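Local coordinates for protein spherulin-4 (Aspergillus clavatus, PDB 5C5G) that is a barrel-shaped glycoside hydrolase that probably cleaves galactosaminogalactan, as its Aspergillus fumigatus relative needed for making that polysaccharide is thought to do, at residues G75-A78 with K83-I86; Y129-T134 with L162-S167; D135-T140 with H147-N152. All blocks are in the same frame, centred on the assembly; numbering follows the deposited sequence.

Contact 1: G75-A78 with K83-I86; sequences GYVA and KRNI
R84 reaches back from the loop ahead of helix 86-103 to hold the last carbonyl of strand 71-78. Its NH1 donates to A78 O over 2.9 Å, and at an N-H...O angle of 155° the bond is fairly straight. The oxygen sits at the edge of the guanidinium, near its plane, so the group meets the strand edge-on; seen from the carbonyl, the donor is tilted a little from the carbonyl plane. The long reach comes from the torsions. CG is anti to the backbone N (chi1 -173°) and the chain stays extended from there to NE, carrying the guanidinium to A78, whose CA is 7.8 Å from the CA of R84. The methylene next to NE also lies close to the same oxygen, with R84 CD 3.3 Å from A78 O.

V77 adds a smaller van der Waals touch. Its methyl CG1 lies at the guanidinium edge too, 3.9 Å from R84 NH1, and the two side chains cross at about a right angle. V77 otherwise packs outward on V89, D92 and Y96 of helix 86-103.

The other terminal nitrogen of the guanidinium, R84 NH2, forms a salt bridge with D92 on that helix, while E88 is a long, weak ion-pair partner of NE. This is the C-terminal end of the third strand of a TIM barrel, the end that carries the active site in this fold. Y76, two residues before A78, binds N-acetyl-D-galactosamine and is hydrogen-bonded through its OH to D116, another residue that binds the sugar.

With NH1 on the strand carbonyl and NH2 on D92, the guanidinium is gripped from two elements and its rotation should be restrained. The nearby carboxylate would probably offset the arginine's charge, and one cation thus joins strand end, loop and following helix.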
loop_
_atom_site.group_PDB
_atom_site.type_symbol
_atom_site.label_atom_id
_atom_site.label_comp_id
_atom_site.label_asym_id
_atom_site.label_seq_id
_atom_site.Cartn_x
_atom_site.Cartn_y
_atom_site.Cartn_z
ATOM N N GLY A 75 2.840 -8.429 0.102
ATOM C CA GLY A 75 4.239 -8.549 -0.284
ATOM C C GLY A 75 4.584 -7.649 -1.465
ATOM O O GLY A 75 3.897 -7.699 -2.490
ATOM N N TYR A 76 5.649 -6.866 -1.349
ATOM C CA TYR A 76 6.136 -6.017 -2.433
ATOM C C TYR A 76 6.772 -6.850 -3.542
ATOM O O TYR A 76 7.657 -7.670 -3.267
ATOM C CB TYR A 76 7.176 -5.046 -1.865
ATOM C CG TYR A 76 7.839 -4.136 -2.872
ATOM C CD1 TYR A 76 8.813 -4.615 -3.739
ATOM C CD2 TYR A 76 7.533 -2.786 -2.912
ATOM C CE1 TYR A 76 9.426 -3.786 -4.651
ATOM C CE2 TYR A 76 8.147 -1.944 -3.817
ATOM C CZ TYR A 76 9.084 -2.451 -4.695
ATOM O OH TYR A 76 9.703 -1.628 -5.609
ATOM N N VAL A 77 6.349 -6.617 -4.783
ATOM C CA VAL A 77 6.966 -7.248 -5.949
ATOM C C VAL A 77 7.154 -6.196 -7.030
ATOM O O VAL A 77 6.194 -5.510 -7.410
ATOM C CB VAL A 77 6.101 -8.402 -6.497
ATOM C CG1 VAL A 77 6.736 -9.000 -7.761
ATOM C CG2 VAL A 77 5.916 -9.485 -5.443
ATOM N N ALA A 78 8.370 -6.058 -7.541
ATOM C CA ALA A 78 8.638 -5.096 -8.598
ATOM C C ALA A 78 8.258 -5.643 -9.969
ATOM O O ALA A 78 8.454 -6.832 -10.236
ATOM C CB ALA A 78 10.115 -4.726 -8.599
ATOM N N LYS A 83 8.187 -4.599 -17.754
ATOM C CA LYS A 83 9.305 -5.077 -18.556
ATOM C C LYS A 83 10.023 -6.225 -17.856
ATOM O O LYS A 83 10.801 -6.941 -18.478
ATOM C CB LYS A 83 10.305 -3.947 -18.831
ATOM C CG LYS A 83 9.750 -2.814 -19.679
ATOM C CD LYS A 83 10.641 -1.578 -19.598
ATOM N N ARG A 84 9.780 -6.401 -16.563
ATOM C CA ARG A 84 10.429 -7.474 -15.841
ATOM C C ARG A 84 9.852 -8.797 -16.307
ATOM O O ARG A 84 8.629 -8.943 -16.440
ATOM C CB ARG A 84 10.225 -7.293 -14.336
ATOM C CG ARG A 84 11.014 -8.273 -13.509
ATOM C CD ARG A 84 10.985 -7.867 -12.065
ATOM N NE ARG A 84 11.753 -8.803 -11.249
ATOM C CZ ARG A 84 11.357 -9.349 -10.105
ATOM N NH1 ARG A 84 10.178 -9.078 -9.586
ATOM N NH2 ARG A 84 12.155 -10.192 -9.464
ATOM N N ASN A 85 10.733 -9.758 -16.559
ATOM C CA ASN A 85 10.322 -11.082 -16.994
ATOM C C ASN A 85 9.260 -11.637 -16.057
ATOM O O ASN A 85 9.440 -11.645 -14.846
ATOM C CB ASN A 85 11.536 -12.012 -17.018
ATOM C CG ASN A 85 11.271 -13.299 -17.763
ATOM O OD1 ASN A 85 10.266 -13.974 -17.538
ATOM N ND2 ASN A 85 12.179 -13.646 -18.667
ATOM N N ILE A 86 8.146 -12.077 -16.620
ATOM C CA ILE A 86 7.014 -12.486 -15.816
ATOM C C ILE A 86 7.352 -13.711 -14.958
ATOM O O ILE A 86 6.789 -13.876 -13.866
ATOM C CB ILE A 86 5.754 -12.697 -16.697
ATOM C CG1 ILE A 86 4.501 -12.674 -15.818
ATOM C CG2 ILE A 86 5.872 -13.967 -17.541
ATOM C CD1 ILE A 86 3.205 -12.473 -16.596
#

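Contact 2: Y129-T134 with L162-S167; sequences YLRELT and LSTADS
The CA atoms of R131 and T164 come within 6.0 Å of each other where helix 124-139 passes the turn leading into strand 167-172. T164 turns its side chain toward the helix and meets three residues there, R131, L130 and T134. Its methyl CG2 rests 3.9 Å from R131 CG, the two side chains crossing at about a right angle.

The T164 hydroxyl lies between its own backbone N and carbonyl carbon (chi1 69°), which lets OG1 bond to Y161 O, three residues earlier, while standing 4.2 Å from L130 CB. In the TIM barrel this is the layer outside the strands: helix 124-139 joins strands four and five, and the turn comes just before strand six, so the contact ties the helix to the next unit along. T164 and A165 also pack on H151 of strand 148-152.

The polar link across the contact is T134 OG1 donating to T164 O, a short 2.7 Å bond. The donor arrives nearly head-on to the carbonyl, at a C=O...O angle of 164°. T134 holds its hydroxyl beside the backbone N, with CG2 anti to that N; both CB and CG2 also lie near T164 O, and the side chain packs against V149 of the barrel wall.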
loop_
_atom_site.group_PDB
_atom_site.type_symbol
_atom_site.label_atom_id
_atom_site.label_comp_id
_atom_site.label_asym_id
_atom_site.label_seq_id
_atom_site.Cartn_x
_atom_site.Cartn_y
_atom_site.Cartn_z
ATOM N N TYR A 129 -0.451 -9.046 -19.409
ATOM C CA TYR A 129 0.563 -9.308 -18.393
ATOM C C TYR A 129 -0.004 -9.037 -17.017
ATOM O O TYR A 129 0.125 -9.876 -16.117
ATOM C CB TYR A 129 1.764 -8.412 -18.684
ATOM C CG TYR A 129 2.956 -8.353 -17.738
ATOM C CD1 TYR A 129 2.936 -7.557 -16.605
ATOM C CD2 TYR A 129 4.148 -8.982 -18.065
ATOM C CE1 TYR A 129 4.047 -7.445 -15.793
ATOM C CE2 TYR A 129 5.266 -8.869 -17.258
ATOM C CZ TYR A 129 5.206 -8.097 -16.129
ATOM O OH TYR A 129 6.314 -7.949 -15.341
ATOM N N LEU A 130 -0.647 -7.892 -16.830
ATOM C CA LEU A 130 -1.209 -7.564 -15.525
ATOM C C LEU A 130 -2.333 -8.511 -15.150
ATOM O O LEU A 130 -2.453 -8.912 -13.988
ATOM C CB LEU A 130 -1.698 -6.122 -15.484
ATOM C CG LEU A 130 -0.594 -5.062 -15.615
ATOM C CD1 LEU A 130 -1.192 -3.674 -15.701
ATOM C CD2 LEU A 130 0.384 -5.135 -14.442
ATOM N N ARG A 131 -3.159 -8.899 -16.116
ATOM C CA ARG A 131 -4.240 -9.838 -15.825
ATOM C C ARG A 131 -3.695 -11.202 -15.418
ATOM O O ARG A 131 -4.230 -11.859 -14.510
ATOM C CB ARG A 131 -5.176 -9.973 -17.029
ATOM C CG ARG A 131 -6.131 -8.785 -17.193
ATOM C CD ARG A 131 -6.826 -8.764 -18.574
ATOM N NE ARG A 131 -7.699 -9.912 -18.878
ATOM C CZ ARG A 131 -8.952 -10.042 -18.451
ATOM N NH1 ARG A 131 -9.478 -9.132 -17.643
ATOM N NH2 ARG A 131 -9.681 -11.095 -18.818
ATOM N N GLU A 132 -2.630 -11.638 -16.083
ATOM C CA GLU A 132 -1.990 -12.888 -15.708
ATOM C C GLU A 132 -1.468 -12.816 -14.276
ATOM O O GLU A 132 -1.623 -13.758 -13.501
ATOM C CB GLU A 132 -0.850 -13.251 -16.668
ATOM C CG GLU A 132 -0.172 -14.556 -16.283
ATOM C CD GLU A 132 0.728 -15.137 -17.346
ATOM O OE1 GLU A 132 0.717 -14.648 -18.493
ATOM O OE2 GLU A 132 1.445 -16.108 -17.021
ATOM N N LEU A 133 -0.846 -11.708 -13.914
ATOM C CA LEU A 133 -0.353 -11.556 -12.554
ATOM C C LEU A 133 -1.467 -11.626 -11.534
ATOM O O LEU A 133 -1.289 -12.233 -10.480
ATOM C CB LEU A 133 0.436 -10.264 -12.387
ATOM C CG LEU A 133 1.770 -10.232 -13.132
ATOM C CD1 LEU A 133 2.468 -8.910 -12.836
ATOM C CD2 LEU A 133 2.684 -11.419 -12.790
ATOM N N THR A 134 -2.599 -11.007 -11.820
ATOM C CA THR A 134 -3.735 -11.109 -10.923
ATOM C C THR A 134 -4.210 -12.553 -10.807
ATOM O O THR A 134 -4.516 -13.022 -9.704
ATOM C CB THR A 134 -4.846 -10.140 -11.342
ATOM O OG1 THR A 134 -4.384 -8.832 -11.018
ATOM C CG2 THR A 134 -6.142 -10.400 -10.593
ATOM N N LEU A 162 -7.447 -0.243 -14.120
ATOM C CA LEU A 162 -7.931 -0.168 -12.749
ATOM C C LEU A 162 -8.663 -1.426 -12.317
ATOM O O LEU A 162 -8.574 -1.827 -11.156
ATOM C CB LEU A 162 -8.835 1.037 -12.560
ATOM C CG LEU A 162 -8.141 2.380 -12.740
ATOM C CD1 LEU A 162 -9.165 3.504 -12.678
ATOM C CD2 LEU A 162 -7.037 2.635 -11.722
ATOM N N SER A 163 -9.389 -2.060 -13.223
ATOM C CA SER A 163 -10.191 -3.217 -12.829
ATOM C C SER A 163 -9.342 -4.482 -12.667
ATOM O O SER A 163 -9.855 -5.499 -12.192
ATOM C CB SER A 163 -11.330 -3.449 -13.810
ATOM O OG SER A 163 -10.807 -3.775 -15.070
ATOM N N THR A 164 -8.061 -4.428 -13.019
ATOM C CA THR A 164 -7.172 -5.574 -12.825
ATOM C C THR A 164 -6.587 -5.656 -11.418
ATOM O O THR A 164 -5.940 -6.644 -11.064
ATOM C CB THR A 164 -6.025 -5.591 -13.858
ATOM O OG1 THR A 164 -5.092 -4.527 -13.634
ATOM C CG2 THR A 164 -6.587 -5.471 -15.245
ATOM N N ALA A 165 -6.817 -4.639 -10.605
ATOM C CA ALA A 165 -6.292 -4.574 -9.243
ATOM C C ALA A 165 -7.427 -4.226 -8.289
ATOM O O ALA A 165 -8.443 -3.637 -8.695
ATOM C CB ALA A 165 -5.177 -3.542 -9.136
ATOM N N ASP A 166 -7.267 -4.570 -7.022
ATOM C CA ASP A 166 -8.188 -4.122 -5.994
ATOM C C ASP A 166 -8.022 -2.646 -5.685
ATOM O O ASP A 166 -9.007 -1.934 -5.450
ATOM C CB ASP A 166 -8.003 -4.958 -4.737
ATOM C CG ASP A 166 -8.377 -6.390 -4.962
ATOM O OD1 ASP A 166 -9.577 -6.645 -5.209
ATOM O OD2 ASP A 166 -7.518 -7.296 -4.915
ATOM N N SER A 167 -6.781 -2.168 -5.724
ATOM C CA SER A 167 -6.478 -0.742 -5.571
ATOM C C SER A 167 -5.279 -0.383 -6.399
ATOM O O SER A 167 -4.384 -1.215 -6.578
ATOM C CB SER A 167 -6.203 -0.385 -4.112
ATOM O OG SER A 167 -7.339 -0.640 -3.303
#

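Contact 3: D135-T140 with H147-N152; sequences DVVKGT and HYVVHN
This is a helix-end-to-strand contact: the last turn of helix 124-139 packs against the start of strand 148-152, the two running nearly antiparallel at 151°, their axes 8.6 Å apart. H147, in a left-handed backbone conformation just before the strand, does most of the work. Its ND1 donates to V137 O, 2.8 Å away and close to the ring plane, and the bond should restrain the ring's rotation. K138 O lies over one ring face, 3.4 Å above the plane and offset toward the rim, while T140 O stands at the edge, 3.2 Å from H147 CE1.

K138 answers with a bond of its own. Bent at chi2 (-67°), its chain swings back until NZ donates to H147 O at 2.7 Å, coming from above the carbonyl plane; the same amine forms a salt bridge with D166. Farther in, V137 CG1 packs on V149 CG2 at 3.8 Å, helix to sheet. T140 OG1 donates to V136 O, which also accepts from G139 N on the opposite face.

H147 and K138 bind together the two ends of a helix-to-strand loop, within the beta-alpha-beta unit (strand 112-116, helix 124-139, strand 148-152) from which TIM barrels are built.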
loop_
_atom_site.group_PDB
_atom_site.type_symbol
_atom_site.label_atom_id
_atom_site.label_comp_id
_atom_site.label_asym_id
_atom_site.label_seq_id
_atom_site.Cartn_x
_atom_site.Cartn_y
_atom_site.Cartn_z
ATOM N N ASP A 135 -4.274 -13.268 -11.925
ATOM C CA ASP A 135 -4.642 -14.681 -11.876
ATOM C C ASP A 135 -3.689 -15.482 -10.996
ATOM O O ASP A 135 -4.105 -16.356 -10.244
ATOM C CB ASP A 135 -4.676 -15.280 -13.291
ATOM C CG ASP A 135 -5.898 -14.857 -14.089
ATOM O OD1 ASP A 135 -6.848 -14.294 -13.505
ATOM O OD2 ASP A 135 -5.906 -15.116 -15.310
ATOM N N VAL A 136 -2.404 -15.190 -11.097
ATOM C CA VAL A 136 -1.420 -15.867 -10.266
ATOM C C VAL A 136 -1.655 -15.571 -8.791
ATOM O O VAL A 136 -1.677 -16.482 -7.956
ATOM C CB VAL A 136 0.024 -15.496 -10.669
ATOM C CG1 VAL A 136 1.040 -16.102 -9.699
ATOM C CG2 VAL A 136 0.313 -15.967 -12.083
ATOM N N VAL A 137 -1.856 -14.308 -8.437
ATOM C CA VAL A 137 -2.092 -13.981 -7.046
ATOM C C VAL A 137 -3.356 -14.656 -6.532
ATOM O O VAL A 137 -3.360 -15.243 -5.439
ATOM C CB VAL A 137 -2.200 -12.478 -6.861
ATOM C CG1 VAL A 137 -2.609 -12.125 -5.431
ATOM C CG2 VAL A 137 -0.876 -11.836 -7.189
ATOM N N LYS A 138 -4.434 -14.583 -7.301
ATOM C CA LYS A 138 -5.712 -15.152 -6.875
ATOM C C LYS A 138 -5.674 -16.672 -6.798
ATOM O O LYS A 138 -6.482 -17.266 -6.088
ATOM C CB LYS A 138 -6.833 -14.723 -7.822
ATOM C CG LYS A 138 -7.072 -13.217 -7.887
ATOM C CD LYS A 138 -7.616 -12.621 -6.598
ATOM C CE LYS A 138 -7.924 -11.124 -6.775
ATOM N NZ LYS A 138 -8.187 -10.391 -5.483
ATOM N N GLY A 139 -4.765 -17.313 -7.533
ATOM C CA GLY A 139 -4.738 -18.764 -7.614
ATOM C C GLY A 139 -3.661 -19.462 -6.806
ATOM O O GLY A 139 -3.585 -20.693 -6.800
ATOM N N THR A 140 -2.824 -18.701 -6.114
ATOM C CA THR A 140 -1.698 -19.282 -5.393
ATOM C C THR A 140 -2.003 -19.430 -3.908
ATOM O O THR A 140 -2.298 -18.454 -3.210
ATOM C CB THR A 140 -0.431 -18.436 -5.584
ATOM O OG1 THR A 140 -0.088 -18.373 -6.980
ATOM C CG2 THR A 140 0.737 -19.059 -4.851
ATOM N N HIS A 147 -6.208 -12.635 -1.139
ATOM C CA HIS A 147 -5.529 -12.603 -2.432
ATOM C C HIS A 147 -5.607 -11.209 -3.050
ATOM O O HIS A 147 -5.921 -11.035 -4.225
ATOM C CB HIS A 147 -6.137 -13.628 -3.387
ATOM C CG HIS A 147 -6.029 -15.046 -2.910
ATOM N ND1 HIS A 147 -5.004 -15.883 -3.294
ATOM C CD2 HIS A 147 -6.815 -15.773 -2.080
ATOM C CE1 HIS A 147 -5.162 -17.066 -2.725
ATOM N NE2 HIS A 147 -6.257 -17.029 -1.987
ATOM N N TYR A 148 -5.295 -10.212 -2.241
ATOM C CA TYR A 148 -5.412 -8.814 -2.643
ATOM C C TYR A 148 -4.347 -8.459 -3.673
ATOM O O TYR A 148 -3.225 -8.968 -3.625
ATOM C CB TYR A 148 -5.196 -7.965 -1.401
ATOM C CG TYR A 148 -5.922 -6.655 -1.258
ATOM C CD1 TYR A 148 -7.305 -6.607 -1.122
ATOM C CD2 TYR A 148 -5.209 -5.465 -1.154
ATOM C CE1 TYR A 148 -7.957 -5.395 -0.945
ATOM C CE2 TYR A 148 -5.849 -4.251 -0.968
ATOM C CZ TYR A 148 -7.218 -4.222 -0.865
ATOM O OH TYR A 148 -7.846 -3.011 -0.679
ATOM N N VAL A 149 -4.692 -7.567 -4.592
ATOM C CA VAL A 149 -3.769 -7.066 -5.602
ATOM C C VAL A 149 -3.787 -5.546 -5.588
ATOM O O VAL A 149 -4.843 -4.925 -5.756
ATOM C CB VAL A 149 -4.172 -7.539 -7.004
ATOM C CG1 VAL A 149 -3.304 -6.879 -8.080
ATOM C CG2 VAL A 149 -4.047 -9.050 -7.103
ATOM N N VAL A 150 -2.614 -4.952 -5.389
ATOM C CA VAL A 150 -2.462 -3.501 -5.495
ATOM C C VAL A 150 -1.419 -3.204 -6.553
ATOM O O VAL A 150 -0.414 -3.911 -6.641
ATOM C CB VAL A 150 -2.075 -2.859 -4.140
ATOM C CG1 VAL A 150 -1.816 -1.352 -4.258
ATOM C CG2 VAL A 150 -3.162 -3.107 -3.111
ATOM N N HIS A 151 -1.677 -2.183 -7.366
ATOM C CA HIS A 151 -0.724 -1.695 -8.347
ATOM C C HIS A 151 -0.223 -0.334 -7.943
ATOM O O HIS A 151 -1.002 0.489 -7.456
ATOM C CB HIS A 151 -1.407 -1.531 -9.703
ATOM C CG HIS A 151 -1.755 -2.816 -10.366
ATOM N ND1 HIS A 151 -2.469 -2.867 -11.538
ATOM C CD2 HIS A 151 -1.477 -4.097 -10.029
ATOM C CE1 HIS A 151 -2.615 -4.131 -11.900
ATOM N NE2 HIS A 151 -2.027 -4.895 -11.001
ATOM N N ASN A 152 1.046 -0.059 -8.200
ATOM C CA ASN A 152 1.595 1.286 -8.022
ATOM C C ASN A 152 2.240 1.847 -9.285
ATOM O O ASN A 152 3.447 1.744 -9.480
ATOM C CB ASN A 152 2.615 1.352 -6.905
ATOM C CG ASN A 152 3.060 2.778 -6.647
ATOM O OD1 ASN A 152 2.401 3.740 -7.065
ATOM N ND2 ASN A 152 4.212 2.937 -6.008
#

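In the fold
From the N terminus, strand 71-78 comes first, and contact 1 closes the short loop between it and helix 86-103 before either of the others begins. Helix 124-139 then supplies a segment to both remaining contacts. Contact 3 closes the short loop after that helix, bringing the chain into strand 148-152, and it falls wholly between the two segments of contact 2, which closes last, ahead of strand 167-172. D166 and S167 are backbone-bonded to V149 and H151, where strand 167-172 begins beside strand 148-152. Contacts 2 and 3 thus tie helix 124-139 to both these strand starts, while Y129, bonded to R84 O, and I86 link it to the loop of contact 1.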